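Local coordinates for protein dihydroorotase (Agrobacterium tumefaciens, PDB 2OGJ) that deacetylates acetyl-(R)-mandelate in vitro as a zinc-dependent esterase of the amidohydrolase superfamily, at residues 16-22 with 35-41; 242-248 with 277-283. All coordinates share one frame; numbering follows the deposited sequence.

Contact 1: residues 16-22 with 35-41; sequences PILLTNV and STDILIG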
loop_
_atom_site.group_PDB
_atom_site.type_symbol
_atom_site.label_atom_id
_atom_site.label_comp_id
_atom_site.label_asym_id
_atom_site.label_seq_id
_atom_site.Cartn_x
_atom_site.Cartn_y
_atom_site.Cartn_z
ATOM N N PRO A 16 -19.239 39.234 -44.745
ATOM C CA PRO A 16 -18.127 38.544 -45.408
ATOM C C PRO A 16 -16.787 39.246 -45.150
ATOM O O PRO A 16 -16.740 40.400 -44.723
ATOM C CB PRO A 16 -18.531 38.580 -46.876
ATOM C CG PRO A 16 -19.274 39.861 -46.979
ATOM C CD PRO A 16 -20.142 39.831 -45.743
ATOM N N ILE A 17 -15.692 38.543 -45.399
ATOM C CA ILE A 17 -14.385 39.125 -45.170
ATOM C C ILE A 17 -13.525 38.927 -46.385
ATOM O O ILE A 17 -13.644 37.934 -47.098
ATOM C CB ILE A 17 -13.624 38.454 -44.013
ATOM C CG1 ILE A 17 -14.458 38.439 -42.735
ATOM C CG2 ILE A 17 -12.328 39.191 -43.774
ATOM C CD1 ILE A 17 -13.738 37.764 -41.584
ATOM N N LEU A 18 -12.639 39.882 -46.607
ATOM C CA LEU A 18 -11.725 39.794 -47.712
ATOM C C LEU A 18 -10.319 39.970 -47.167
ATOM O O LEU A 18 -9.940 41.050 -46.727
ATOM C CB LEU A 18 -12.038 40.863 -48.756
ATOM C CG LEU A 18 -11.002 40.908 -49.880
ATOM C CD1 LEU A 18 -11.027 39.592 -50.634
ATOM C CD2 LEU A 18 -11.280 42.072 -50.809
ATOM N N LEU A 19 -9.568 38.879 -47.150
ATOM C CA LEU A 19 -8.188 38.916 -46.697
ATOM C C LEU A 19 -7.394 39.168 -47.961
ATOM O O LEU A 19 -7.450 38.379 -48.898
ATOM C CB LEU A 19 -7.749 37.572 -46.097
ATOM C CG LEU A 19 -8.315 37.177 -44.737
ATOM C CD1 LEU A 19 -9.830 37.091 -44.812
ATOM C CD2 LEU A 19 -7.731 35.855 -44.328
ATOM N N THR A 20 -6.674 40.276 -48.004
ATOM C CA THR A 20 -5.879 40.569 -49.178
ATOM C C THR A 20 -4.399 40.432 -48.849
ATOM O O THR A 20 -3.993 40.490 -47.693
ATOM C CB THR A 20 -6.173 41.994 -49.712
ATOM O OG1 THR A 20 -5.868 42.966 -48.702
ATOM C CG2 THR A 20 -7.648 42.115 -50.099
ATOM N N ASN A 21 -3.581 40.173 -49.851
ATOM C CA ASN A 21 -2.136 40.114 -49.798
ATOM C C ASN A 21 -1.678 39.089 -48.781
ATOM O O ASN A 21 -0.802 39.409 -47.889
ATOM C CB ASN A 21 -1.566 41.508 -49.554
ATOM C CG ASN A 21 -2.318 42.558 -50.348
ATOM O OD1 ASN A 21 -3.290 42.247 -51.043
ATOM N ND2 ASN A 21 -1.879 43.807 -50.249
ATOM N N VAL A 22 -2.046 37.818 -48.921
ATOM C CA VAL A 22 -1.605 36.715 -48.069
ATOM C C VAL A 22 -0.779 35.733 -48.899
ATOM O O VAL A 22 -0.992 35.600 -50.104
ATOM C CB VAL A 22 -2.809 35.936 -47.457
ATOM C CG1 VAL A 22 -3.545 36.809 -46.487
ATOM C CG2 VAL A 22 -3.754 35.473 -48.549
ATOM N N SER A 35 1.506 35.312 -53.510
ATOM C CA SER A 35 0.487 36.142 -52.882
ATOM C C SER A 35 -0.888 36.040 -53.530
ATOM O O SER A 35 -1.012 35.922 -54.749
ATOM C CB SER A 35 0.931 37.601 -52.891
ATOM O OG SER A 35 -0.049 38.421 -52.280
ATOM N N THR A 36 -1.923 36.101 -52.698
ATOM C CA THR A 36 -3.301 36.012 -53.165
ATOM C C THR A 36 -4.234 36.756 -52.225
ATOM O O THR A 36 -3.804 37.353 -51.243
ATOM C CB THR A 36 -3.777 34.549 -53.222
ATOM O OG1 THR A 36 -2.652 33.687 -53.419
ATOM C CG2 THR A 36 -4.744 34.342 -54.380
ATOM N N ASP A 37 -5.518 36.720 -52.547
ATOM C CA ASP A 37 -6.546 37.347 -51.732
ATOM C C ASP A 37 -7.599 36.254 -51.520
ATOM O O ASP A 37 -7.824 35.430 -52.408
ATOM C CB ASP A 37 -7.184 38.545 -52.458
ATOM C CG ASP A 37 -6.192 39.674 -52.767
ATOM O OD1 ASP A 37 -6.661 40.730 -53.231
ATOM O OD2 ASP A 37 -4.967 39.523 -52.564
ATOM N N ILE A 38 -8.220 36.225 -50.345
ATOM C CA ILE A 38 -9.238 35.221 -50.060
ATOM C C ILE A 38 -10.515 35.912 -49.604
ATOM O O ILE A 38 -10.479 36.832 -48.785
ATOM C CB ILE A 38 -8.769 34.231 -48.959
ATOM C CG1 ILE A 38 -7.387 33.676 -49.315
ATOM C CG2 ILE A 38 -9.750 33.069 -48.833
ATOM C CD1 ILE A 38 -6.797 32.746 -48.262
ATOM N N LEU A 39 -11.639 35.478 -50.160
ATOM C CA LEU A 39 -12.935 36.038 -49.805
ATOM C C LEU A 39 -13.762 35.041 -48.984
ATOM O O LEU A 39 -14.065 33.935 -49.448
ATOM C CB LEU A 39 -13.708 36.410 -51.069
ATOM C CG LEU A 39 -15.077 37.044 -50.819
ATOM C CD1 LEU A 39 -14.858 38.419 -50.239
ATOM C CD2 LEU A 39 -15.871 37.149 -52.098
ATOM N N ILE A 40 -14.120 35.430 -47.764
ATOM C CA ILE A 40 -14.922 34.571 -46.901
ATOM C C ILE A 40 -16.378 35.036 -46.916
ATOM O O ILE A 40 -16.659 36.223 -46.712
ATOM C CB ILE A 40 -14.449 34.610 -45.436
ATOM C CG1 ILE A 40 -12.919 34.524 -45.360
ATOM C CG2 ILE A 40 -15.095 33.465 -44.674
ATOM C CD1 ILE A 40 -12.340 33.254 -45.885
ATOM N N GLY A 41 -17.296 34.101 -47.160
ATOM C CA GLY A 41 -18.712 34.432 -47.178
ATOM C C GLY A 41 -19.282 34.553 -45.776
ATOM O O GLY A 41 -18.710 34.021 -44.825
#
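The torsions of Asp37 and Leu39 bring the ends of their side chains to Thr20 and Leu18. In Asp37, CG sits beside the backbone N (chi1 -62°), which lays the carboxylate across Thr20 and up to the backbone of Asn21; in Leu39, CG swings anti to N (chi1 -179°), bringing CD1 to 4.0 Å from CB of Leu18. Strands 17-20 and 36-40 pair antiparallel as the two inner strands of a four-stranded sheet, in the small beta domain that flanks the barrel in amidohydrolases. Ile17 with Ile40 and Leu19 with Ile38 are hydrogen-bonded pairs, each joined by two backbone bonds; Ile40 N, for instance, reaches Ile17 O at 2.6 Å. Leu18 and Leu39 form the non-hydrogen-bonded pair between them. On the face of Ile17, Leu19, Ile38 and Ile40, the side chains of Leu19 and Ile40 cross obliquely, with CD1 of Leu19 4.1 Å from CG1 of Ile40. Further along, Val22 CG2 meets Ile38 CD1 at 4.1 Å, and Ile69 of strand 68-75 covers Leu19, Val22 and Ile38. The pairing then slips by one residue: Asn21, with positive phi, and Val22 both face Thr36, a G1 beta bulge. Val22 N bonds to Thr36 O at 2.9 Å, and Thr36 N returns a bond to Val22 O. Asn21 N donates to Asp37 OD2 at 3.1 Å, almost straight at 176° but arriving from above the carboxylate plane. Thr20 OG1 hydrogen-bonds to Arg61 O on the adjoining strand 59-61. Apolar side chains thus pack on both faces, the larger group with Ile17, while the buried Asp37 carboxylate accepts the Asn21 N-H at the bulge.

Contact 2: residues 242-248 with 277-283; sequences MEDEDLF and AAIARGL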
loop_
_atom_site.group_PDB
_atom_site.type_symbol
_atom_site.label_atom_id
_atom_site.label_comp_id
_atom_site.label_asym_id
_atom_site.label_seq_id
_atom_site.Cartn_x
_atom_site.Cartn_y
_atom_site.Cartn_z
HETATM N N MSE A 242 19.470 11.841 -25.789
HETATM C CA MSE A 242 20.848 12.155 -26.145
HETATM C C MSE A 242 21.882 11.585 -25.167
HETATM O O MSE A 242 23.079 11.569 -25.460
HETATM C CB MSE A 242 21.008 13.676 -26.302
HETATM C CG MSE A 242 21.706 14.121 -27.605
HETATM SE SE MSE A 242 21.233 13.172 -29.092
HETATM C CE MSE A 242 19.498 13.473 -29.153
ATOM N N GLU A 243 21.422 11.097 -24.018
ATOM C CA GLU A 243 22.307 10.506 -23.012
ATOM C C GLU A 243 22.473 8.989 -23.207
ATOM O O GLU A 243 23.366 8.364 -22.633
ATOM C CB GLU A 243 21.752 10.779 -21.613
ATOM C CG GLU A 243 20.243 10.595 -21.533
ATOM C CD GLU A 243 19.718 10.398 -20.125
ATOM O OE1 GLU A 243 20.245 11.032 -19.181
ATOM O OE2 GLU A 243 18.755 9.611 -19.975
ATOM N N ASP A 244 21.606 8.406 -24.026
ATOM C CA ASP A 244 21.627 6.970 -24.289
ATOM C C ASP A 244 21.504 6.696 -25.784
ATOM O O ASP A 244 20.412 6.793 -26.348
ATOM C CB ASP A 244 20.461 6.301 -23.557
ATOM C CG ASP A 244 20.513 4.784 -23.613
ATOM O OD1 ASP A 244 21.089 4.223 -24.571
ATOM O OD2 ASP A 244 19.954 4.150 -22.688
ATOM N N GLU A 245 22.619 6.347 -26.421
ATOM C CA GLU A 245 22.610 6.057 -27.854
ATOM C C GLU A 245 21.646 4.933 -28.211
ATOM O O GLU A 245 21.137 4.884 -29.325
ATOM C CB GLU A 245 24.019 5.696 -28.341
ATOM C CG GLU A 245 24.914 6.898 -28.594
ATOM C CD GLU A 245 24.568 7.620 -29.885
ATOM O OE1 GLU A 245 25.066 8.749 -30.075
ATOM O OE2 GLU A 245 23.810 7.059 -30.714
ATOM N N ASP A 246 21.409 4.021 -27.271
ATOM C CA ASP A 246 20.485 2.910 -27.504
ATOM C C ASP A 246 19.084 3.481 -27.617
ATOM O O ASP A 246 18.309 3.075 -28.495
ATOM C CB ASP A 246 20.532 1.915 -26.347
ATOM C CG ASP A 246 21.839 1.172 -26.281
ATOM O OD1 ASP A 246 22.148 0.594 -25.220
ATOM O OD2 ASP A 246 22.555 1.165 -27.302
ATOM N N LEU A 247 18.773 4.424 -26.721
ATOM C CA LEU A 247 17.475 5.081 -26.705
ATOM C C LEU A 247 17.308 5.880 -27.989
ATOM O O LEU A 247 16.265 5.806 -28.650
ATOM C CB LEU A 247 17.360 6.037 -25.513
ATOM C CG LEU A 247 15.955 6.440 -25.030
ATOM C CD1 LEU A 247 15.953 7.901 -24.728
ATOM C CD2 LEU A 247 14.879 6.136 -26.062
ATOM N N PHE A 248 18.342 6.648 -28.335
ATOM C CA PHE A 248 18.288 7.462 -29.538
ATOM C C PHE A 248 18.025 6.599 -30.750
ATOM O O PHE A 248 17.203 6.943 -31.593
ATOM C CB PHE A 248 19.580 8.237 -29.776
ATOM C CG PHE A 248 19.495 9.175 -30.949
ATOM C CD1 PHE A 248 19.004 10.474 -30.789
ATOM C CD2 PHE A 248 19.838 8.741 -32.226
ATOM C CE1 PHE A 248 18.852 11.322 -31.884
ATOM C CE2 PHE A 248 19.691 9.573 -33.321
ATOM C CZ PHE A 248 19.193 10.873 -33.150
ATOM N N ALA A 277 20.909 18.409 -31.465
ATOM C CA ALA A 277 21.533 17.145 -31.797
ATOM C C ALA A 277 20.591 16.226 -32.581
ATOM O O ALA A 277 21.003 15.542 -33.519
ATOM C CB ALA A 277 21.996 16.468 -30.529
ATOM N N ALA A 278 19.321 16.209 -32.201
ATOM C CA ALA A 278 18.355 15.366 -32.874
ATOM C C ALA A 278 18.183 15.767 -34.331
ATOM O O ALA A 278 18.261 14.929 -35.236
ATOM C CB ALA A 278 17.021 15.432 -32.153
ATOM N N ILE A 279 17.950 17.057 -34.555
ATOM C CA ILE A 279 17.737 17.570 -35.903
ATOM C C ILE A 279 18.973 17.457 -36.798
ATOM O O ILE A 279 18.853 17.215 -38.004
ATOM C CB ILE A 279 17.216 19.028 -35.849
ATOM C CG1 ILE A 279 15.841 19.038 -35.175
ATOM C CG2 ILE A 279 17.093 19.619 -37.254
ATOM C CD1 ILE A 279 15.365 20.411 -34.702
ATOM N N ALA A 280 20.156 17.617 -36.216
ATOM C CA ALA A 280 21.385 17.485 -37.001
ATOM C C ALA A 280 21.559 16.040 -37.499
ATOM O O ALA A 280 22.221 15.795 -38.505
ATOM C CB ALA A 280 22.594 17.900 -36.167
ATOM N N ARG A 281 20.963 15.089 -36.782
ATOM C CA ARG A 281 21.045 13.680 -37.163
ATOM C C ARG A 281 19.823 13.258 -37.967
ATOM O O ARG A 281 19.582 12.058 -38.151
ATOM C CB ARG A 281 21.157 12.776 -35.931
ATOM C CG ARG A 281 22.448 12.910 -35.125
ATOM C CD ARG A 281 22.941 11.515 -34.742
ATOM N NE ARG A 281 23.137 11.318 -33.306
ATOM C CZ ARG A 281 23.085 10.124 -32.715
ATOM N NH1 ARG A 281 22.840 9.035 -33.438
ATOM N NH2 ARG A 281 23.279 10.015 -31.404
ATOM N N GLY A 282 19.052 14.240 -38.427
ATOM C CA GLY A 282 17.873 13.951 -39.224
ATOM C C GLY A 282 16.604 13.606 -38.457
ATOM O O GLY A 282 15.582 13.307 -39.081
ATOM N N LEU A 283 16.655 13.567 -37.056
ATOM C CA LEU A 283 15.423 13.261 -36.327
ATOM C C LEU A 283 14.635 14.520 -35.994
ATOM O O LEU A 283 15.019 15.320 -35.128
ATOM C CB LEU A 283 15.708 12.480 -35.036
ATOM C CG LEU A 283 14.463 11.928 -34.311
ATOM C CD1 LEU A 283 13.613 11.096 -35.277
ATOM C CD2 LEU A 283 14.898 11.087 -33.097
#
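Arg281 lies over the ring of Phe248 and reaches on to Glu245, joining two helices of the TIM-barrel domain: the start of helix 245-253 and the end of helix 272-280. The guanidinium covers one face of the ring in a cation-pi contact, its CZ 3.8 Å from the ring centroid and displaced toward the rim. The ring and guanidinium planes are inclined by 31°. Beyond the ring, Arg281 NH2 makes a salt bridge with Glu245 OE1 at 2.6 Å, and the bend of the glutamate chain at chi2 (-76°) carries its carboxylate to that partner. Ala278 CA comes to the ring edge, and Leu283 CD2 approaches CE1 of Phe248 at 4.1 Å. Alongside, the selenium of Met242, a selenomethionine, rests 3.7 Å from Ala277 CB.

The next shell sets the backbones. Helix 272-280 ends in a Schellman motif: Gly282, with positive phi, is its C-prime residue, Leu283 N bonds back to Ala278 O at 2.8 Å, and Leu283, just past the turn, packs beside Phe248. At the other helix, Asp244 is the N-cap, and its OD2 also forms a salt bridge with Lys196 of the second subunit. OD1 of Asp244 accepts a weak bond from Asp246 N and a longer one, 3.2 Å, from Leu247 N, which enters from above the carboxylate plane.

Contact 1 comes first along the chain and closes before contact 2 opens. Their centres lie 43 Å apart and their nearest atoms about 26 Å apart, so they do not touch and share no sheet or helix. The 16-22/35-41 pairing occupies the middle of the four-stranded sheet ordered 46-50, 36-40, 17-20, 59-61, near the N-terminus, whereas 242-248/277-283 joins two helices of the barrel domain. Both are remote from the zinc site, and they illustrate two ways of building this enzyme: strand pairing in the flanking domain, and side-chain packing between helices, next to a subunit interface, in the catalytic domain.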